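Local coordinates for protein pectate lyase (Cellvibrio cellulosa, PDB 1GXM) that cleaves polygalacturonate (pectate) by an anti-beta-elimination, this chain being the catalytic module of a longer, family 10 polysaccharide lyase, at residues A[124-129]-A[204-209]; A[130-135]-A[194-199]; A[190-195]-A[217-222]. One frame throughout, in Å; residues are numbered along the deposited sequence. Where two conformers were deposited one is given.

Contact 1: residues A[124-129]-A[204-209]; sequences GGYSDH and KKARAY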
loop_
_atom_site.group_PDB
_atom_site.type_symbol
_atom_site.label_atom_id
_atom_site.label_comp_id
_atom_site.label_asym_id
_atom_site.label_seq_id
_atom_site.Cartn_x
_atom_site.Cartn_y
_atom_site.Cartn_z
ATOM N N GLY A 124 18.528 -3.038 5.863
ATOM C CA GLY A 124 19.058 -4.176 5.144
ATOM C C GLY A 124 17.997 -5.238 4.968
ATOM O O GLY A 124 16.973 -5.264 5.644
ATOM N N GLY A 125 18.270 -6.142 4.049
ATOM C CA GLY A 125 17.350 -7.193 3.703
ATOM C C GLY A 125 16.148 -6.661 2.961
ATOM O O GLY A 125 16.171 -5.569 2.385
ATOM N N TYR A 126 15.062 -7.425 3.011
ATOM C CA TYR A 126 13.938 -7.146 2.141
ATOM C C TYR A 126 13.240 -5.848 2.490
ATOM O O TYR A 126 12.575 -5.280 1.674
ATOM C CB TYR A 126 12.937 -8.289 2.119
ATOM C CG TYR A 126 12.111 -8.426 3.388
ATOM C CD1 TYR A 126 10.986 -7.651 3.578
ATOM C CD2 TYR A 126 12.423 -9.353 4.365
ATOM C CE1 TYR A 126 10.213 -7.772 4.706
ATOM C CE2 TYR A 126 11.661 -9.486 5.520
ATOM C CZ TYR A 126 10.543 -8.673 5.668
ATOM O OH TYR A 126 9.744 -8.762 6.783
ATOM N N SER A 127 13.414 -5.377 3.714
ATOM C CA SER A 127 12.867 -4.097 4.118
ATOM C C SER A 127 13.349 -2.928 3.276
ATOM O O SER A 127 12.700 -1.910 3.247
ATOM C CB SER A 127 13.159 -3.860 5.609
ATOM O OG SER A 127 12.266 -4.650 6.360
ATOM N N ASP A 128 14.490 -3.075 2.617
ATOM C CA ASP A 128 15.032 -2.005 1.777
ATOM C C ASP A 128 14.308 -1.901 0.440
ATOM O O ASP A 128 14.444 -0.902 -0.261
ATOM C CB ASP A 128 16.508 -2.268 1.465
ATOM C CG ASP A 128 17.411 -2.114 2.639
ATOM O OD1 ASP A 128 16.957 -1.830 3.769
ATOM O OD2 ASP A 128 18.634 -2.319 2.472
ATOM N N HIS A 129 13.606 -2.960 0.044
ATOM C CA HIS A 129 12.961 -2.977 -1.250
ATOM C C HIS A 129 11.850 -1.948 -1.329
ATOM O O HIS A 129 11.320 -1.523 -0.307
ATOM C CB HIS A 129 12.376 -4.346 -1.574
ATOM C CG HIS A 129 13.396 -5.420 -1.729
ATOM N ND1 HIS A 129 14.606 -5.217 -2.361
ATOM C CD2 HIS A 129 13.381 -6.713 -1.334
ATOM C CE1 HIS A 129 15.286 -6.349 -2.344
ATOM N NE2 HIS A 129 14.563 -7.274 -1.736
ATOM N N LYS A 204 10.832 -9.087 -6.043
ATOM C CA LYS A 204 11.685 -9.639 -5.002
ATOM C C LYS A 204 10.873 -10.470 -4.024
ATOM O O LYS A 204 9.645 -10.371 -3.958
ATOM C CB LYS A 204 12.358 -8.523 -4.196
ATOM C CG LYS A 204 13.193 -7.596 -5.025
ATOM C CD LYS A 204 14.424 -8.246 -5.639
ATOM C CE LYS A 204 15.161 -7.247 -6.460
ATOM N NZ LYS A 204 16.374 -7.834 -7.142
ATOM N N LYS A 205 11.577 -11.281 -3.261
ATOM C CA LYS A 205 11.017 -11.977 -2.113
ATOM C C LYS A 205 11.011 -11.039 -0.906
ATOM O O LYS A 205 11.692 -10.016 -0.876
ATOM C CB LYS A 205 11.866 -13.189 -1.719
ATOM C CG LYS A 205 12.225 -14.165 -2.822
ATOM C CD LYS A 205 13.074 -15.337 -2.292
ATOM C CE LYS A 205 13.726 -16.179 -3.383
ATOM N NZ LYS A 205 12.768 -17.036 -4.106
ATOM N N ALA A 206 10.235 -11.414 0.102
ATOM C CA ALA A 206 10.267 -10.748 1.391
ATOM C C ALA A 206 10.561 -11.809 2.440
ATOM O O ALA A 206 11.666 -12.364 2.450
ATOM C CB ALA A 206 9.013 -9.941 1.663
ATOM N N ARG A 207 9.579 -12.133 3.273
ATOM C CA ARG A 207 9.736 -13.215 4.224
ATOM C C ARG A 207 9.787 -14.537 3.482
ATOM O O ARG A 207 9.606 -14.592 2.272
ATOM C CB ARG A 207 8.647 -13.156 5.284
ATOM C CG ARG A 207 8.787 -11.908 6.115
ATOM C CD ARG A 207 7.684 -11.652 7.079
ATOM N NE ARG A 207 6.469 -11.293 6.381
ATOM C CZ ARG A 207 5.360 -10.874 6.969
ATOM N NH1 ARG A 207 5.322 -10.752 8.288
ATOM N NH2 ARG A 207 4.291 -10.579 6.249
ATOM N N ALA A 208 10.064 -15.605 4.204
ATOM C CA ALA A 208 10.346 -16.878 3.548
ATOM C C ALA A 208 9.223 -17.328 2.627
ATOM O O ALA A 208 9.470 -17.915 1.583
ATOM C CB ALA A 208 10.621 -17.948 4.566
ATOM N N TYR A 209 7.999 -17.038 3.038
ATOM C CA TYR A 209 6.807 -17.532 2.358
ATOM C C TYR A 209 6.230 -16.485 1.425
ATOM O O TYR A 209 5.119 -16.645 0.941
ATOM C CB TYR A 209 5.756 -17.989 3.404
ATOM C CG TYR A 209 5.646 -17.023 4.550
ATOM C CD1 TYR A 209 4.831 -15.899 4.484
ATOM C CD2 TYR A 209 6.416 -17.207 5.708
ATOM C CE1 TYR A 209 4.786 -14.978 5.538
ATOM C CE2 TYR A 209 6.375 -16.293 6.736
ATOM C CZ TYR A 209 5.574 -15.179 6.644
ATOM O OH TYR A 209 5.522 -14.282 7.691
HETATM O O HOH W 1 14.475 -9.914 -0.584
#
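Y126 lies against the backbone of A206, and its hydroxyl ends beside the side chain of R207. At its base, CB of Y126 is 3.7 Å from the carbonyl O of K205. The next atom, CG, sits between the backbone N and the carbonyl carbon (chi1 73°) and meets A206 CA. The two sides of the ring then part company. CD1 and CE1 pack on the methyl of A206, with CD1 of Y126 3.6 Å from CB of A206. CD2 runs beside the carbonyl group of A206. The methyl stands over the ring face, offset toward the rim, in a CH-pi contact. CE2 and CZ rest on CG of R207. The tip, OH of Y126, is 3.4 Å from that same R207 CG. R207 crosses the tyrosine obliquely, with the guanidinium plane 38° from the ring, and its NH2 forms a salt bridge with E210.

H129 makes the second half of the contact. K204 lies across its imidazole, the two side chains at about a right angle. CG of K204 stands over the ring centre, 3.6 Å from the H129 centroid, and makes a CH-pi contact. The lysine chain then leads off, and its NZ forms a salt bridge with D200. No direct hydrogen bond joins the two segments. A water bridges them instead: it lies in the ring plane, 2.9 Å from H129 NE2, and donates to K205 O. On the other ring nitrogen, ND1 bonds to a glycerol, probably from the crystallisation liquor.

This is a surface contact between two loops. Residues 124-129 link strand 119-120 to strand 130-131. Residues 204-209 lie between strand 195-196 and strand 214-215. Q195 of strand 195-196 touches both H129 and A206.

Contact 2: residues A[130-135]-A[194-199]; sequences ATFNDN and AQHGAL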
loop_
_atom_site.group_PDB
_atom_site.type_symbol
_atom_site.label_atom_id
_atom_site.label_comp_id
_atom_site.label_asym_id
_atom_site.label_seq_id
_atom_site.Cartn_x
_atom_site.Cartn_y
_atom_site.Cartn_z
ATOM N N ALA A 130 11.499 -1.551 -2.547
ATOM C CA ALA A 130 10.260 -0.827 -2.784
ATOM C C ALA A 130 9.138 -1.704 -2.239
ATOM O O ALA A 130 8.940 -2.835 -2.687
ATOM C CB ALA A 130 10.055 -0.593 -4.274
ATOM N N THR A 131 8.409 -1.188 -1.259
ATOM C CA THR A 131 7.505 -2.018 -0.462
ATOM C C THR A 131 6.073 -1.650 -0.706
ATOM O O THR A 131 5.554 -0.698 -0.159
ATOM C CB THR A 131 7.842 -1.881 0.992
ATOM O OG1 THR A 131 9.176 -2.354 1.177
ATOM C CG2 THR A 131 6.962 -2.811 1.833
ATOM N N PHE A 132 5.419 -2.444 -1.535
ATOM C CA PHE A 132 3.991 -2.304 -1.720
ATOM C C PHE A 132 3.209 -3.023 -0.650
ATOM O O PHE A 132 2.075 -2.688 -0.393
ATOM C CB PHE A 132 3.569 -2.782 -3.102
ATOM C CG PHE A 132 4.193 -1.998 -4.206
ATOM C CD1 PHE A 132 3.926 -0.655 -4.342
ATOM C CD2 PHE A 132 5.062 -2.576 -5.110
ATOM C CE1 PHE A 132 4.489 0.081 -5.348
ATOM C CE2 PHE A 132 5.634 -1.833 -6.106
ATOM C CZ PHE A 132 5.338 -0.514 -6.232
ATOM N N ASN A 133 3.850 -3.970 0.011
ATOM C CA ASN A 133 3.284 -4.723 1.103
ATOM C C ASN A 133 2.548 -3.852 2.080
ATOM O O ASN A 133 3.021 -2.796 2.465
ATOM C CB ASN A 133 4.404 -5.447 1.844
ATOM C CG ASN A 133 3.890 -6.519 2.742
ATOM O OD1 ASN A 133 3.395 -7.536 2.271
ATOM N ND2 ASN A 133 4.007 -6.323 4.037
ATOM N N ASP A 134 1.381 -4.332 2.497
ATOM C CA ASP A 134 0.519 -3.624 3.438
ATOM C C ASP A 134 0.184 -2.217 2.975
ATOM O O ASP A 134 0.033 -1.297 3.764
ATOM C CB ASP A 134 1.164 -3.568 4.816
ATOM C CG ASP A 134 0.117 -3.667 5.912
ATOM O OD1 ASP A 134 0.475 -3.501 7.086
ATOM O OD2 ASP A 134 -1.091 -3.902 5.682
ATOM N N ASN A 135 0.057 -2.059 1.672
ATOM C CA ASN A 135 -0.249 -0.788 1.038
ATOM C C ASN A 135 0.750 0.314 1.363
ATOM O O ASN A 135 0.434 1.479 1.224
ATOM C CB ASN A 135 -1.673 -0.348 1.399
ATOM C CG ASN A 135 -2.700 -1.257 0.842
ATOM O OD1 ASN A 135 -2.614 -1.669 -0.324
ATOM N ND2 ASN A 135 -3.695 -1.588 1.655
ATOM N N ALA A 194 4.528 -7.736 -4.282
ATOM C CA ALA A 194 4.414 -7.014 -3.024
ATOM C C ALA A 194 5.668 -6.213 -2.715
ATOM O O ALA A 194 5.620 -5.257 -1.969
ATOM C CB ALA A 194 4.085 -7.922 -1.894
ATOM N N GLN A 195 6.788 -6.602 -3.295
ATOM C CA GLN A 195 8.001 -5.829 -3.155
ATOM C C GLN A 195 8.838 -6.007 -4.408
ATOM O O GLN A 195 8.833 -7.073 -5.018
ATOM C CB GLN A 195 8.780 -6.179 -1.888
ATOM C CG GLN A 195 9.077 -7.619 -1.708
ATOM C CD GLN A 195 7.867 -8.468 -1.357
ATOM O OE1 GLN A 195 7.065 -8.085 -0.491
ATOM N NE2 GLN A 195 7.759 -9.628 -1.967
ATOM N N HIS A 196 9.530 -4.927 -4.780
ATOM C CA HIS A 196 10.376 -4.875 -5.968
ATOM C C HIS A 196 11.700 -4.250 -5.601
ATOM O O HIS A 196 11.800 -3.499 -4.640
ATOM C CB HIS A 196 9.758 -4.002 -7.058
ATOM C CG HIS A 196 8.606 -4.615 -7.782
ATOM N ND1 HIS A 196 8.691 -4.991 -9.100
ATOM C CD2 HIS A 196 7.343 -4.912 -7.386
ATOM C CE1 HIS A 196 7.527 -5.487 -9.491
ATOM N NE2 HIS A 196 6.690 -5.444 -8.468
ATOM N N GLY A 197 12.704 -4.504 -6.424
ATOM C CA GLY A 197 14.013 -3.923 -6.181
ATOM C C GLY A 197 13.943 -2.423 -6.335
ATOM O O GLY A 197 13.424 -1.906 -7.312
ATOM N N ALA A 198 14.467 -1.717 -5.349
ATOM C CA ALA A 198 14.426 -0.280 -5.352
ATOM C C ALA A 198 15.164 0.299 -6.533
ATOM O O ALA A 198 14.781 1.344 -7.042
ATOM C CB ALA A 198 15.008 0.250 -4.066
ATOM N N LEU A 199 16.232 -0.372 -6.954
ATOM C CA LEU A 199 17.043 0.102 -8.069
ATOM C C LEU A 199 16.830 -0.640 -9.357
ATOM O O LEU A 199 17.024 -0.078 -10.433
ATOM C CB LEU A 199 18.523 0.065 -7.712
ATOM C CG LEU A 199 18.892 0.886 -6.478
ATOM C CD1 LEU A 199 20.416 0.918 -6.342
ATOM C CD2 LEU A 199 18.354 2.279 -6.536
HETATM O O HOH W 2 5.007 -9.502 0.959
#
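A130 and H196 pair as an antiparallel hydrogen-bonded pair. The bond from H196 N to A130 O is 3.0 Å and fairly straight, at 161°. Its return, A130 N to H196 O, is bent and weak. T131 and Q195 form the next, non-hydrogen-bonded pair. There CA of Q195 makes a CA-H...O contact to A130 O. Past the strand end, A194 O accepts two bonds: a weak one from F132 N and one of 3.0 Å from N133 N.

The tight side carries A130, F132 and H196, packed against helix 161-181. H196 CD2 lies at the edge of the F132 ring, 3.7 Å from F132 CE2; the two rings are placed obliquely. Both imidazole nitrogens are bonded, ND1 to Y201 O and NE2 to C193 N, which should fix the ring's rotation.

The other side is looser, and the two segments meet there through a water. It lies 2.9 Å from both N133 OD1 and Q195 OE1. The amide end of Q195 is also held, through NE2, by K204 O.

The arrangement is a short two-stranded antiparallel sheet, one hydrogen-bonded and one non-hydrogen-bonded pair, in the buried part of the pectic acid lyase catalytic module.

Contact 3: residues A[190-195]-A[217-222]; sequences TVWCAQ and SESVGV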
loop_
_atom_site.group_PDB
_atom_site.type_symbol
_atom_site.label_atom_id
_atom_site.label_comp_id
_atom_site.label_asym_id
_atom_site.label_seq_id
_atom_site.Cartn_x
_atom_site.Cartn_y
_atom_site.Cartn_z
ATOM N N THR A 190 0.683 -6.145 -16.511
ATOM C CA THR A 190 -0.159 -6.754 -15.480
ATOM C C THR A 190 -0.157 -5.902 -14.231
ATOM O O THR A 190 -0.702 -4.829 -14.243
ATOM C CB THR A 190 0.221 -8.232 -15.208
ATOM O OG1 THR A 190 1.583 -8.363 -14.786
ATOM C CG2 THR A 190 0.072 -9.067 -16.497
ATOM N N VAL A 191 0.450 -6.383 -13.152
ATOM C CA VAL A 191 0.396 -5.706 -11.862
ATOM C C VAL A 191 1.780 -5.743 -11.212
ATOM O O VAL A 191 2.781 -5.667 -11.918
ATOM C CB VAL A 191 -0.749 -6.227 -10.972
ATOM C CG1 VAL A 191 -2.082 -5.891 -11.595
ATOM C CG2 VAL A 191 -0.633 -7.724 -10.682
ATOM N N TRP A 192 1.834 -5.824 -9.887
ATOM C CA TRP A 192 3.069 -5.675 -9.159
ATOM C C TRP A 192 3.215 -6.798 -8.167
ATOM O O TRP A 192 2.248 -7.377 -7.701
ATOM C CB TRP A 192 3.102 -4.339 -8.373
ATOM C CG TRP A 192 3.015 -3.168 -9.277
ATOM C CD1 TRP A 192 4.053 -2.448 -9.774
ATOM C CD2 TRP A 192 1.834 -2.634 -9.881
ATOM N NE1 TRP A 192 3.592 -1.487 -10.626
ATOM C CE2 TRP A 192 2.233 -1.572 -10.714
ATOM C CE3 TRP A 192 0.475 -2.924 -9.773
ATOM C CZ2 TRP A 192 1.326 -0.826 -11.457
ATOM C CZ3 TRP A 192 -0.419 -2.199 -10.500
ATOM C CH2 TRP A 192 0.004 -1.173 -11.357
ATOM N N CYS A 193 4.454 -7.073 -7.823
ATOM C CA CYS A 193 4.801 -7.893 -6.678
ATOM C C CYS A 193 4.632 -7.070 -5.420
ATOM O O CYS A 193 4.618 -5.862 -5.446
ATOM C CB CYS A 193 6.261 -8.358 -6.815
ATOM S SG CYS A 193 6.713 -9.683 -5.705
ATOM N N ALA A 194 4.528 -7.736 -4.282
ATOM C CA ALA A 194 4.414 -7.014 -3.024
ATOM C C ALA A 194 5.668 -6.213 -2.715
ATOM O O ALA A 194 5.620 -5.257 -1.969
ATOM C CB ALA A 194 4.085 -7.922 -1.894
ATOM N N GLN A 195 6.788 -6.602 -3.295
ATOM C CA GLN A 195 8.001 -5.829 -3.155
ATOM C C GLN A 195 8.838 -6.007 -4.408
ATOM O O GLN A 195 8.833 -7.073 -5.018
ATOM C CB GLN A 195 8.780 -6.179 -1.888
ATOM C CG GLN A 195 9.077 -7.619 -1.708
ATOM C CD GLN A 195 7.867 -8.468 -1.357
ATOM O OE1 GLN A 195 7.065 -8.085 -0.491
ATOM N NE2 GLN A 195 7.759 -9.628 -1.967
ATOM N N SER A 217 -3.113 -9.115 -3.538
ATOM C CA SER A 217 -3.509 -8.277 -2.414
ATOM C C SER A 217 -3.034 -6.845 -2.549
ATOM O O SER A 217 -3.787 -5.925 -2.316
ATOM C CB SER A 217 -2.964 -8.867 -1.121
ATOM O OG SER A 217 -1.597 -9.187 -1.274
ATOM N N GLU A 218 -1.786 -6.643 -2.923
ATOM C CA GLU A 218 -1.205 -5.299 -2.870
ATOM C C GLU A 218 -1.412 -4.513 -4.137
ATOM O O GLU A 218 -1.294 -3.296 -4.127
ATOM C CB GLU A 218 0.293 -5.341 -2.531
ATOM C CG GLU A 218 0.629 -6.144 -1.292
ATOM C CD GLU A 218 -0.018 -5.649 -0.018
ATOM O OE1 GLU A 218 -0.620 -4.566 0.013
ATOM O OE2 GLU A 218 0.125 -6.360 0.979
ATOM N N SER A 219 -1.724 -5.188 -5.229
ATOM C CA SER A 219 -1.843 -4.481 -6.487
ATOM C C SER A 219 -3.085 -3.604 -6.527
ATOM O O SER A 219 -3.115 -2.647 -7.264
ATOM C CB SER A 219 -1.805 -5.451 -7.640
ATOM O OG SER A 219 -0.512 -5.996 -7.756
ATOM N N VAL A 220 -4.080 -3.890 -5.691
ATOM C CA VAL A 220 -5.286 -3.067 -5.592
ATOM C C VAL A 220 -4.923 -1.643 -5.197
ATOM O O VAL A 220 -5.302 -0.673 -5.851
ATOM C CB VAL A 220 -6.244 -3.638 -4.546
ATOM C CG1 VAL A 220 -7.440 -2.720 -4.333
ATOM C CG2 VAL A 220 -6.681 -5.044 -4.937
ATOM N N GLY A 221 -4.148 -1.512 -4.129
ATOM C CA GLY A 221 -3.797 -0.203 -3.627
ATOM C C GLY A 221 -2.921 0.559 -4.588
ATOM O O GLY A 221 -2.978 1.786 -4.652
ATOM N N VAL A 222 -2.068 -0.149 -5.311
ATOM C CA VAL A 222 -1.216 0.517 -6.299
ATOM C C VAL A 222 -2.103 1.124 -7.384
ATOM O O VAL A 222 -1.943 2.269 -7.782
ATOM C CB VAL A 222 -0.215 -0.455 -6.923
ATOM C CG1 VAL A 222 0.608 0.266 -7.978
ATOM C CG2 VAL A 222 0.716 -1.036 -5.876
HETATM O O HOH W 3 1.555 -5.083 -5.438
#
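V222 presses one methyl onto the indole of W192. CG1 of V222 is 3.4 Å from the centroid of the six-membered ring and only 1° off its normal, a CH-pi contact. The valine is turned with CG1 anti to the backbone N (chi1 178°), which aims this branch at the ring. All six atoms of the benzo ring are equally near it. The indole NE1 bonds to I178 O of helix 161-181, a second hold on the ring.

S219 meets the same residue at the ring edge. Its OG lies in the indole plane, 3.8 Å from W192 CE3. OG is anti to the carbonyl carbon, and this brings it to the backbone of W192. There W192 N donates to S219 OG at 3.2 Å and 161°. The stronger partner of this hydroxyl is S215 O. A water donates to the hydroxyl oxygen and, weakly, to C193 O. V191 also packs on the serine: its CB is 3.2 Å from S219 OG, and its CG2 is also close.

E218 contributes its aliphatic part. CG of E218 touches CB of A194 at 3.9 Å. Its carboxylate bonds to D134 N and N135 N.

The contact packs the loop 190-195, which runs from strand 188-189 to strand 195-196, onto E218 and helix 219-226. It is buried loop-to-helix packing within the catalytic module, with a serine hydroxyl and a valine methyl holding a tryptophan.

In the fold
From the N terminus, the chain leaves strand 119-120, passes through 124-129 and runs straight into 130-135. Helices 136-148 and 161-181 follow before it returns at 190-195. Contact 2 closes that long excursion by pairing strands 130-131 and 195-196. Contact 1 closes a wider loop that encloses contact 2, joining two surface loops. Contact 3 starts where contact 2 ends, sharing A194 and Q195, and ties the incoming loop to helix 219-226. Its segments cross those of contact 1. Neighbouring contacts also touch through Q195 and E218. The series runs from the surface to the buried interior.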